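Sulfotransferase (Mycobacterium tuberculosis, PDB 2ZQ5) probably transfers a sulfo group from the donor PAPS to an acceptor molecule, using a P-loop-type sulfotransferase fold. Local coordinates at residues R37-V42 with S181-S186; L69-L74 with L177-L182; G119-L124 with Y169-C174; E126-R131 with R213-L218. All blocks are in the same frame, centred on the assembly; numbering follows the deposited sequence.

Contact 1: R37-V42 with S181-S186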
# COMPACT_ATOMS: atom_id res chain seq x y z
N ARG A 37 -16.83 6.57 -5.88
CA ARG A 37 -17.18 7.84 -6.51
C ARG A 37 -17.09 9.01 -5.54
O ARG A 37 -16.52 10.05 -5.87
CB ARG A 37 -18.58 7.77 -7.12
CG ARG A 37 -18.63 7.00 -8.43
CD ARG A 37 -20.04 6.97 -9.00
NE ARG A 37 -20.07 6.48 -10.38
CZ ARG A 37 -19.51 7.12 -11.41
NH1 ARG A 37 -18.88 8.27 -11.23
NH2 ARG A 37 -19.60 6.60 -12.63
N GLU A 38 -17.63 8.84 -4.34
CA GLU A 38 -17.57 9.91 -3.34
C GLU A 38 -16.11 10.16 -2.98
O GLU A 38 -15.67 11.30 -2.87
CB GLU A 38 -18.34 9.54 -2.06
CG GLU A 38 -18.50 10.74 -1.11
CD GLU A 38 -18.95 10.35 0.29
OE1 GLU A 38 -19.55 9.28 0.47
OE2 GLU A 38 -18.71 11.15 1.23
N ALA A 39 -15.37 9.07 -2.79
CA ALA A 39 -13.96 9.18 -2.43
C ALA A 39 -13.19 9.97 -3.49
O ALA A 39 -12.41 10.86 -3.15
CB ALA A 39 -13.36 7.78 -2.27
N LEU A 40 -13.41 9.65 -4.76
CA LEU A 40 -12.72 10.34 -5.84
C LEU A 40 -13.07 11.83 -5.85
O LEU A 40 -12.19 12.67 -6.04
CB LEU A 40 -13.08 9.70 -7.19
CG LEU A 40 -12.40 10.29 -8.43
CD1 LEU A 40 -10.89 10.30 -8.25
CD2 LEU A 40 -12.80 9.47 -9.64
N GLY A 41 -14.34 12.14 -5.63
CA GLY A 41 -14.76 13.54 -5.62
C GLY A 41 -14.10 14.32 -4.50
O GLY A 41 -13.64 15.45 -4.70
N VAL A 42 -14.07 13.73 -3.31
CA VAL A 42 -13.45 14.38 -2.16
C VAL A 42 -11.95 14.56 -2.40
O VAL A 42 -11.38 15.61 -2.09
CB VAL A 42 -13.67 13.54 -0.88
CG1 VAL A 42 -12.82 14.09 0.26
CG2 VAL A 42 -15.14 13.57 -0.49
N SER A 181 -10.59 1.67 -5.06
CA SER A 181 -11.72 2.23 -4.32
C SER A 181 -11.46 3.68 -3.91
O SER A 181 -12.30 4.31 -3.26
CB SER A 181 -11.98 1.42 -3.05
OG SER A 181 -12.17 0.05 -3.33
N LEU A 182 -10.29 4.19 -4.29
CA LEU A 182 -9.88 5.55 -3.94
C LEU A 182 -9.88 5.78 -2.42
O LEU A 182 -10.12 6.90 -1.96
CB LEU A 182 -10.74 6.60 -4.65
CG LEU A 182 -10.44 6.89 -6.13
CD1 LEU A 182 -8.94 7.09 -6.34
CD2 LEU A 182 -10.95 5.75 -6.99
N HIS A 183 -9.64 4.71 -1.67
CA HIS A 183 -9.53 4.77 -0.21
C HIS A 183 -8.10 4.34 0.08
O HIS A 183 -7.76 3.15 -0.01
CB HIS A 183 -10.50 3.79 0.48
CG HIS A 183 -11.91 4.27 0.54
ND1 HIS A 183 -12.71 4.41 -0.57
CD2 HIS A 183 -12.68 4.63 1.60
CE1 HIS A 183 -13.91 4.82 -0.21
NE2 HIS A 183 -13.92 4.97 1.10
N SER A 184 -7.24 5.30 0.42
CA SER A 184 -5.84 4.99 0.67
C SER A 184 -5.15 6.10 1.45
O SER A 184 -5.43 7.28 1.24
CB SER A 184 -5.12 4.80 -0.67
OG SER A 184 -3.73 4.62 -0.50
N VAL A 185 -4.25 5.73 2.36
CA VAL A 185 -3.53 6.74 3.12
C VAL A 185 -2.27 7.17 2.37
O VAL A 185 -1.47 7.96 2.88
CB VAL A 185 -3.15 6.26 4.55
CG1 VAL A 185 -4.41 6.07 5.38
CG2 VAL A 185 -2.35 4.97 4.49
N SER A 186 -2.09 6.65 1.16
CA SER A 186 -0.92 7.01 0.36
C SER A 186 -1.03 8.45 -0.13
O SER A 186 -0.04 9.17 -0.20
CB SER A 186 -0.78 6.07 -0.84
OG SER A 186 -1.86 6.23 -1.75

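Contact 2: L69-L74 with L177-L182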
# COMPACT_ATOMS: atom_id res chain seq x y z
N LEU A 69 -8.40 4.01 -11.81
CA LEU A 69 -9.64 3.63 -12.48
C LEU A 69 -9.41 2.56 -13.54
O LEU A 69 -10.27 1.71 -13.76
CB LEU A 69 -10.31 4.86 -13.11
CG LEU A 69 -10.84 5.88 -12.10
CD1 LEU A 69 -11.62 6.96 -12.84
CD2 LEU A 69 -11.74 5.19 -11.08
N VAL A 70 -8.25 2.60 -14.20
CA VAL A 70 -7.95 1.58 -15.20
C VAL A 70 -7.81 0.24 -14.47
O VAL A 70 -8.30 -0.78 -14.95
CB VAL A 70 -6.64 1.90 -15.96
CG1 VAL A 70 -6.19 0.68 -16.75
CG2 VAL A 70 -6.87 3.07 -16.90
N ALA A 71 -7.14 0.26 -13.32
CA ALA A 71 -6.96 -0.96 -12.53
C ALA A 71 -8.33 -1.49 -12.10
O ALA A 71 -8.57 -2.70 -12.09
CB ALA A 71 -6.09 -0.66 -11.29
N ARG A 72 -9.22 -0.57 -11.73
CA ARG A 72 -10.56 -0.94 -11.31
C ARG A 72 -11.25 -1.67 -12.47
O ARG A 72 -11.86 -2.72 -12.29
CB ARG A 72 -11.36 0.32 -10.94
CG ARG A 72 -12.71 0.01 -10.33
CD ARG A 72 -13.54 1.27 -10.09
NE ARG A 72 -14.84 0.91 -9.52
CZ ARG A 72 -15.04 0.67 -8.23
NH1 ARG A 72 -14.04 0.77 -7.36
NH2 ARG A 72 -16.24 0.27 -7.81
N LEU A 73 -11.13 -1.11 -13.68
CA LEU A 73 -11.72 -1.71 -14.87
C LEU A 73 -11.15 -3.10 -15.15
O LEU A 73 -11.88 -4.01 -15.51
CB LEU A 73 -11.49 -0.82 -16.09
CG LEU A 73 -12.29 0.48 -16.19
CD1 LEU A 73 -11.70 1.36 -17.28
CD2 LEU A 73 -13.76 0.16 -16.48
N LEU A 74 -9.83 -3.24 -14.99
CA LEU A 74 -9.18 -4.52 -15.24
C LEU A 74 -9.66 -5.59 -14.27
O LEU A 74 -9.89 -6.74 -14.67
CB LEU A 74 -7.65 -4.38 -15.14
CG LEU A 74 -6.99 -3.54 -16.23
CD1 LEU A 74 -5.51 -3.34 -15.91
CD2 LEU A 74 -7.15 -4.22 -17.59
N LEU A 177 -4.01 -2.09 -4.62
CA LEU A 177 -5.34 -2.66 -4.81
C LEU A 177 -6.40 -1.71 -4.27
O LEU A 177 -7.40 -1.46 -4.93
CB LEU A 177 -5.48 -4.01 -4.09
CG LEU A 177 -4.64 -5.18 -4.62
CD1 LEU A 177 -4.87 -6.39 -3.73
CD2 LEU A 177 -5.03 -5.50 -6.06
N LEU A 178 -6.17 -1.17 -3.08
CA LEU A 178 -7.12 -0.25 -2.45
C LEU A 178 -7.36 1.03 -3.25
O LEU A 178 -8.41 1.66 -3.12
CB LEU A 178 -6.65 0.08 -1.02
CG LEU A 178 -6.60 -1.11 -0.06
CD1 LEU A 178 -5.79 -0.74 1.17
CD2 LEU A 178 -8.01 -1.55 0.32
N ARG A 179 -6.39 1.41 -4.07
CA ARG A 179 -6.55 2.61 -4.89
C ARG A 179 -7.75 2.45 -5.82
O ARG A 179 -8.33 3.44 -6.26
CB ARG A 179 -5.29 2.88 -5.72
CG ARG A 179 -4.99 1.79 -6.73
CD ARG A 179 -3.78 2.09 -7.62
NE ARG A 179 -3.47 0.92 -8.43
CZ ARG A 179 -2.90 0.94 -9.63
NH1 ARG A 179 -2.57 2.10 -10.20
NH2 ARG A 179 -2.66 -0.20 -10.27
N GLN A 180 -8.13 1.21 -6.11
CA GLN A 180 -9.28 0.97 -6.98
C GLN A 180 -10.55 1.57 -6.39
O GLN A 180 -11.47 1.95 -7.12
CB GLN A 180 -9.48 -0.54 -7.20
CG GLN A 180 -8.41 -1.20 -8.05
CD GLN A 180 -8.77 -2.63 -8.42
OE1 GLN A 180 -9.92 -3.05 -8.32
NE2 GLN A 180 -7.78 -3.39 -8.87
N SER A 181 -10.59 1.67 -5.06
CA SER A 181 -11.72 2.23 -4.32
C SER A 181 -11.46 3.68 -3.91
O SER A 181 -12.30 4.31 -3.26
CB SER A 181 -11.98 1.42 -3.05
OG SER A 181 -12.17 0.05 -3.33
N LEU A 182 -10.29 4.19 -4.29
CA LEU A 182 -9.88 5.55 -3.94
C LEU A 182 -9.88 5.78 -2.42
O LEU A 182 -10.12 6.90 -1.96
CB LEU A 182 -10.74 6.60 -4.65
CG LEU A 182 -10.44 6.89 -6.13
CD1 LEU A 182 -8.94 7.09 -6.34
CD2 LEU A 182 -10.95 5.75 -6.99

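Contact 3: G119-L124 with Y169-C174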
# COMPACT_ATOMS: atom_id res chain seq x y z
N GLY A 119 2.49 -13.70 -2.40
CA GLY A 119 2.43 -12.27 -2.19
C GLY A 119 1.88 -11.56 -3.42
O GLY A 119 1.70 -12.16 -4.47
N LEU A 120 1.62 -10.26 -3.27
CA LEU A 120 1.07 -9.45 -4.35
C LEU A 120 2.15 -8.97 -5.31
O LEU A 120 2.67 -7.87 -5.18
CB LEU A 120 0.33 -8.25 -3.77
CG LEU A 120 -0.40 -7.35 -4.76
CD1 LEU A 120 -1.52 -8.11 -5.45
CD2 LEU A 120 -0.97 -6.15 -4.01
N HIS A 121 2.47 -9.79 -6.30
CA HIS A 121 3.49 -9.41 -7.27
C HIS A 121 3.10 -8.12 -7.97
O HIS A 121 1.96 -7.94 -8.38
CB HIS A 121 3.69 -10.55 -8.27
CG HIS A 121 4.05 -11.85 -7.63
ND1 HIS A 121 5.30 -12.11 -7.12
CD2 HIS A 121 3.28 -12.92 -7.32
CE1 HIS A 121 5.29 -13.29 -6.52
NE2 HIS A 121 4.07 -13.80 -6.62
N MET A 122 4.08 -7.24 -8.11
CA MET A 122 3.89 -5.94 -8.72
C MET A 122 3.08 -5.96 -10.02
O MET A 122 2.08 -5.24 -10.14
CB MET A 122 5.26 -5.30 -8.97
CG MET A 122 5.26 -3.81 -9.26
SD MET A 122 4.41 -3.33 -10.77
CE MET A 122 5.36 -4.14 -11.97
N TRP A 123 3.47 -6.79 -10.98
CA TRP A 123 2.76 -6.80 -12.25
C TRP A 123 1.31 -7.23 -12.15
O TRP A 123 0.48 -6.84 -12.98
CB TRP A 123 3.51 -7.64 -13.30
CG TRP A 123 3.45 -9.14 -13.16
CD1 TRP A 123 4.08 -9.91 -12.22
CD2 TRP A 123 2.78 -10.05 -14.04
NE1 TRP A 123 3.85 -11.25 -12.47
CE2 TRP A 123 3.05 -11.36 -13.58
CE3 TRP A 123 1.98 -9.89 -15.18
CZ2 TRP A 123 2.56 -12.50 -14.22
CZ3 TRP A 123 1.48 -11.02 -15.82
CH2 TRP A 123 1.77 -12.31 -15.34
N LEU A 124 0.99 -8.03 -11.14
CA LEU A 124 -0.38 -8.49 -10.96
C LEU A 124 -1.21 -7.41 -10.27
O LEU A 124 -2.42 -7.34 -10.46
CB LEU A 124 -0.39 -9.79 -10.16
CG LEU A 124 0.36 -10.93 -10.86
CD1 LEU A 124 0.49 -12.11 -9.92
CD2 LEU A 124 -0.36 -11.32 -12.14
N TYR A 169 8.47 -8.35 -10.70
CA TYR A 169 8.34 -9.56 -9.89
C TYR A 169 8.38 -9.33 -8.38
O TYR A 169 8.16 -10.25 -7.61
CB TYR A 169 9.44 -10.55 -10.29
CG TYR A 169 10.83 -9.98 -10.12
CD1 TYR A 169 11.44 -9.94 -8.87
CD2 TYR A 169 11.53 -9.46 -11.21
CE1 TYR A 169 12.71 -9.38 -8.70
CE2 TYR A 169 12.79 -8.90 -11.06
CZ TYR A 169 13.37 -8.86 -9.80
OH TYR A 169 14.63 -8.32 -9.64
N GLU A 170 8.68 -8.10 -7.97
CA GLU A 170 8.75 -7.77 -6.55
C GLU A 170 7.36 -7.68 -5.92
O GLU A 170 6.38 -7.42 -6.60
CB GLU A 170 9.49 -6.45 -6.34
CG GLU A 170 10.99 -6.52 -6.57
CD GLU A 170 11.67 -5.19 -6.28
OE1 GLU A 170 11.50 -4.24 -7.07
OE2 GLU A 170 12.37 -5.10 -5.25
N LEU A 171 7.30 -7.88 -4.60
CA LEU A 171 6.02 -7.81 -3.90
C LEU A 171 5.61 -6.36 -3.63
O LEU A 171 6.41 -5.55 -3.15
CB LEU A 171 6.10 -8.58 -2.58
CG LEU A 171 6.45 -10.07 -2.69
CD1 LEU A 171 6.34 -10.72 -1.33
CD2 LEU A 171 5.52 -10.77 -3.67
N GLU A 172 4.36 -6.06 -3.96
CA GLU A 172 3.80 -4.72 -3.79
C GLU A 172 2.90 -4.59 -2.57
O GLU A 172 2.40 -5.58 -2.03
CB GLU A 172 2.99 -4.34 -5.04
CG GLU A 172 3.68 -3.39 -6.01
CD GLU A 172 3.88 -2.00 -5.44
OE1 GLU A 172 4.14 -1.08 -6.23
OE2 GLU A 172 3.78 -1.82 -4.20
N GLU A 173 2.68 -3.34 -2.16
CA GLU A 173 1.83 -3.03 -1.02
C GLU A 173 0.36 -3.00 -1.44
O GLU A 173 0.03 -2.78 -2.61
CB GLU A 173 2.21 -1.68 -0.43
CG GLU A 173 3.61 -1.62 0.14
CD GLU A 173 3.90 -0.29 0.77
OE1 GLU A 173 3.63 0.74 0.12
OE2 GLU A 173 4.41 -0.26 1.91
N CYS A 174 -0.52 -3.18 -0.46
CA CYS A 174 -1.95 -3.22 -0.71
C CYS A 174 -2.58 -1.96 -1.29
O CYS A 174 -3.67 -2.03 -1.85
CB CYS A 174 -2.69 -3.61 0.57
SG CYS A 174 -2.17 -5.21 1.27

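Contact 4: E126-R131 with R213-L218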
# COMPACT_ATOMS: atom_id res chain seq x y z
N GLU A 126 -0.63 -4.28 -10.82
CA GLU A 126 -0.80 -3.30 -11.89
C GLU A 126 -1.81 -3.82 -12.90
O GLU A 126 -2.53 -3.05 -13.53
CB GLU A 126 0.53 -3.04 -12.60
CG GLU A 126 1.58 -2.29 -11.78
CD GLU A 126 1.34 -0.79 -11.73
OE1 GLU A 126 0.53 -0.29 -12.55
OE2 GLU A 126 1.97 -0.11 -10.89
N TYR A 127 -1.86 -5.15 -13.05
CA TYR A 127 -2.77 -5.77 -14.01
C TYR A 127 -3.41 -7.02 -13.39
O TYR A 127 -3.00 -8.15 -13.66
CB TYR A 127 -1.98 -6.15 -15.26
CG TYR A 127 -2.81 -6.25 -16.52
CD1 TYR A 127 -2.54 -5.42 -17.61
CD2 TYR A 127 -3.84 -7.18 -16.63
CE1 TYR A 127 -3.28 -5.53 -18.79
CE2 TYR A 127 -4.59 -7.29 -17.80
CZ TYR A 127 -4.30 -6.46 -18.87
OH TYR A 127 -5.03 -6.58 -20.04
N PRO A 128 -4.44 -6.82 -12.54
CA PRO A 128 -5.14 -7.92 -11.87
C PRO A 128 -5.56 -9.05 -12.81
O PRO A 128 -6.20 -8.82 -13.84
CB PRO A 128 -6.34 -7.21 -11.24
CG PRO A 128 -5.77 -5.86 -10.90
CD PRO A 128 -5.02 -5.52 -12.16
N GLN A 129 -5.19 -10.27 -12.42
CA GLN A 129 -5.49 -11.47 -13.19
C GLN A 129 -4.96 -12.66 -12.41
O GLN A 129 -4.16 -12.49 -11.48
CB GLN A 129 -4.77 -11.41 -14.54
CG GLN A 129 -3.25 -11.34 -14.39
CD GLN A 129 -2.53 -11.11 -15.70
OE1 GLN A 129 -2.44 -12.00 -16.54
NE2 GLN A 129 -2.01 -9.90 -15.88
N PRO A 130 -5.39 -13.88 -12.76
CA PRO A 130 -4.89 -15.04 -12.03
C PRO A 130 -3.38 -15.17 -12.27
O PRO A 130 -2.91 -15.04 -13.40
CB PRO A 130 -5.67 -16.20 -12.65
CG PRO A 130 -6.96 -15.55 -13.05
CD PRO A 130 -6.50 -14.26 -13.65
N ARG A 131 -2.63 -15.41 -11.20
CA ARG A 131 -1.18 -15.54 -11.31
C ARG A 131 -0.78 -16.77 -12.12
O ARG A 131 -1.07 -17.90 -11.73
CB ARG A 131 -0.56 -15.63 -9.92
CG ARG A 131 0.96 -15.66 -9.91
CD ARG A 131 1.52 -15.91 -8.52
NE ARG A 131 1.15 -14.89 -7.54
CZ ARG A 131 0.22 -15.05 -6.60
NH1 ARG A 131 -0.44 -16.20 -6.49
NH2 ARG A 131 -0.02 -14.07 -5.73
N ARG A 213 -10.22 -8.26 -0.88
CA ARG A 213 -10.33 -9.72 -0.80
C ARG A 213 -10.73 -10.35 -2.13
O ARG A 213 -10.19 -11.39 -2.51
CB ARG A 213 -11.33 -10.10 0.30
CG ARG A 213 -11.52 -11.59 0.45
CD ARG A 213 -12.28 -11.92 1.73
NE ARG A 213 -12.61 -13.34 1.81
CZ ARG A 213 -13.56 -13.92 1.07
NH1 ARG A 213 -14.27 -13.19 0.21
NH2 ARG A 213 -13.80 -15.22 1.19
N ARG A 214 -11.67 -9.73 -2.84
CA ARG A 214 -12.10 -10.24 -4.14
C ARG A 214 -10.90 -10.26 -5.08
O ARG A 214 -10.76 -11.15 -5.92
CB ARG A 214 -13.21 -9.38 -4.74
CG ARG A 214 -14.54 -9.47 -4.01
CD ARG A 214 -15.63 -8.78 -4.83
NE ARG A 214 -15.73 -9.37 -6.17
CZ ARG A 214 -16.54 -8.92 -7.13
NH1 ARG A 214 -17.32 -7.88 -6.91
NH2 ARG A 214 -16.56 -9.53 -8.31
N ASN A 215 -10.02 -9.26 -4.95
CA ASN A 215 -8.84 -9.22 -5.80
C ASN A 215 -7.83 -10.30 -5.40
O ASN A 215 -7.14 -10.85 -6.26
CB ASN A 215 -8.20 -7.83 -5.77
CG ASN A 215 -8.75 -6.94 -6.87
OD1 ASN A 215 -8.79 -7.34 -8.04
ND2 ASN A 215 -9.18 -5.73 -6.52
N LEU A 216 -7.73 -10.61 -4.11
CA LEU A 216 -6.82 -11.67 -3.68
C LEU A 216 -7.34 -13.01 -4.21
O LEU A 216 -6.57 -13.87 -4.62
CB LEU A 216 -6.70 -11.73 -2.15
CG LEU A 216 -6.07 -10.53 -1.45
CD1 LEU A 216 -5.71 -10.93 -0.02
CD2 LEU A 216 -4.82 -10.06 -2.18
N GLN A 217 -8.66 -13.19 -4.18
CA GLN A 217 -9.28 -14.42 -4.68
C GLN A 217 -8.97 -14.60 -6.16
O GLN A 217 -8.68 -15.71 -6.61
CB GLN A 217 -10.81 -14.37 -4.52
CG GLN A 217 -11.32 -14.49 -3.10
CD GLN A 217 -12.83 -14.40 -3.04
OE1 GLN A 217 -13.42 -13.42 -3.50
NE2 GLN A 217 -13.47 -15.42 -2.48
N LEU A 218 -9.04 -13.51 -6.91
CA LEU A 218 -8.77 -13.53 -8.34
C LEU A 218 -7.30 -13.80 -8.64
O LEU A 218 -6.97 -14.73 -9.38
CB LEU A 218 -9.16 -12.18 -8.96
CG LEU A 218 -8.67 -11.91 -10.38
CD1 LEU A 218 -9.45 -12.78 -11.37
CD2 LEU A 218 -8.85 -10.44 -10.70

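Contact 1: R37-V42 with S181-S186
Apolar packing carries this contact, and its centre is a methyl group. Ala39, on helix 36-50, points its CB at the bend of the loop 181-186, where it lies 3.7 Å from Leu182 CB. Leu40, with CG anti to the backbone N (chi1 -178°), runs alongside Leu182 in the same direction; its CB and CD1 both meet the branch carbon of that residue, Leu40 CB being 4.0 Å from Leu182 CG. The same alanine methyl also packs against the Leu182 carbonyl oxygen and the imidazole: Ala39 CB is 3.4 Å from Leu182 O and 3.6 Å from His183 CE1, approaching the ring obliquely.

No hydrogen bond crosses between the two segments. Within the loop, His183 ND1 donates to Ser181 O over 2.7 Å, with the oxygen close to the ring plane but the donor well above the carbonyl plane. This bond closes the turn around Leu182, whose positive phi (57°) lies in the left-handed helical region, and fixes the ring's rotation beside Ala39. Tyr196 OH bonds to Leu182 O, while Ser181 OG is held by Asp34.

Together they form a buried helix-against-loop contact, in which an N-terminal helix covers the turn that leaves helix 175-178 of the sulfotransferase domain.

Contact 2: L69-L74 with L177-L182
Arg72 reaches out from helix 55-81 as an arm extended as far as NE, CG anti to the backbone N, its guanidinium then turned out of that line (chi4 82°), and passes beside the backbone of Gln180. Its NH1 donates to Gln180 O over 2.8 Å with a moderately bent N-H...O angle of 143°. The oxygen lies at the edge of the guanidinium, near its plane, whereas the donor stands above the carbonyl plane. Gln180 answers in the other direction: its extended side chain lies across the helix backbone at Ala71 and Arg72, bringing Gln180 CD to 3.8 Å from Arg72 CA. Both side chains leave from the point where the backbones come closest, Arg72 CA and Gln180 CA being 4.9 Å apart.

Arg179 starts from the crowded chi1 position (63°) and lays one guanidinium face over the methyl of Ala71, with Ala71 CB 3.6 Å from Arg179 NH2, toward the rim of the group; its NE bonds to Gln176 O. One turn earlier on helix 55-81, end methyls meet: Leu69 CD2 is 4.2 Å from Leu182 CD2.

Outside partners complete the polar groups: Asp34 forms a salt bridge with Arg72 NH1, Phe29 O accepts from its NE, and the Gln180 amide is held by Arg211 and Ser75. Asp34 probably offsets the charge of the buried arginine, and the pairing would favour an ionised Asp34, while the same NH1 grips the carbonyl in the 3-10 turn.

Contact 3: G119-L124 with Y169-C174
The imidazole of His121 has Tyr169 O at its edge, in the ring plane, and Leu171 CD2 obliquely beside it, 3.7 Å from His121 ND1. The edge contact is a straight but weak hydrogen bond, His121 ND1 to Tyr169 O at 3.4 Å. Trp137 meets this ring edge-to-face, and the indole of Trp123 carries Leu124 CD2 over the centre of one face.

Backbone bonds do most of the joining. Glu172 N donates to Leu120 O over 2.8 Å, almost straight at 171°, and Met122 N donates to Glu170 O over 2.8 Å, nearly along the C=O axis. They flank the pair His121 and Leu171, whose CA atoms are 4.5 Å apart, and make a single beta bridge just where the chain turns from strand 117-119 through an inverse gamma turn centred on Leu120 into helix 122-126. His121 occupies the N-cap position, so Glu170 O takes up the first N-H of that helix.

On one side of the bridge His121 and Leu171 run side by side, with Leu171 CD2 reaching over Gly119. On the other, Met122 and Glu172 do likewise, their CG atoms 3.6 Å apart. Glu172 bends at chi2 (-68°), and its OE2 accepts Glu173 N through the anti lone pair, while OE1 takes the amide of Gln176.

The buried carboxylate of Glu172 is thus met by N-H donors at both oxygens, an environment consistent with an ionised form, and its aliphatic stem is left to pack against the methionine.

Contact 4: E126-R131 with R213-L218
Van der Waals contact dominates here, with Leu218 of helix 206-219 at the centre. Its CG is anti to the backbone N (chi1 167°), and its two methyls divide between two prolines. CD2 reaches toward the first, 4.1 Å from Pro128 CB, and also lies 4.0 Å from Gln129 N. CD1 meets the second, with Pro130 CD 4.0 Å from Leu218 CD1, the leucine crossing the pyrrolidine ring obliquely. One turn earlier on the helix, Asn215 OD1 lies 4.0 Å from Pro128 CB; this side chain takes its hydrogen bond from Ser75 OG, so the proline meets an oxygen already engaged elsewhere.

The extended segment 127-131 leaves helix 122-126 and runs along helix 206-219, one of the helices packed around the central parallel sheet of this P-loop-related domain. Ala78 and Trp79 of helix 55-81 also touch Leu218.

Polar interactions across the interface are limited to a CA-H...O contact, Pro130 CA to Leu218 O at 3.4 Å, with an angle of 140° at the hydrogen. Within the loop, Gln129 points its CB away from the helix, and Gln129 NE2 donates back to Tyr127 O over 3.0 Å. NE2 lies in the carbonyl plane, on a lone pair of the oxygen, which in turn sits near the plane of the Gln129 amide. Arg131, next along, bonds through its backbone to Ile219 and forms a salt bridge with Asp223.

How the contacts relate
From the N terminus, helix 36-50 opens the long loop closed by contact 1, and helix 55-81 opens the one closed by contact 2. Both end on the same turn after helix 175-178, sharing Ser181 and Leu182. Contact 3, which bridges the end of strand 117-119 to segment 169-174, lies within both loops and touches contact 2 where Leu120 meets Leu177. Contact 4 starts from segment 126-131 and closes on helix 206-219, crossing the other three along the chain. It borders contact 2 through Gln180 and Asn215, and contact 3 through Arg131 and Gly119. N-terminal helices, the sheet's edge and helix 206-219 are thereby tied together.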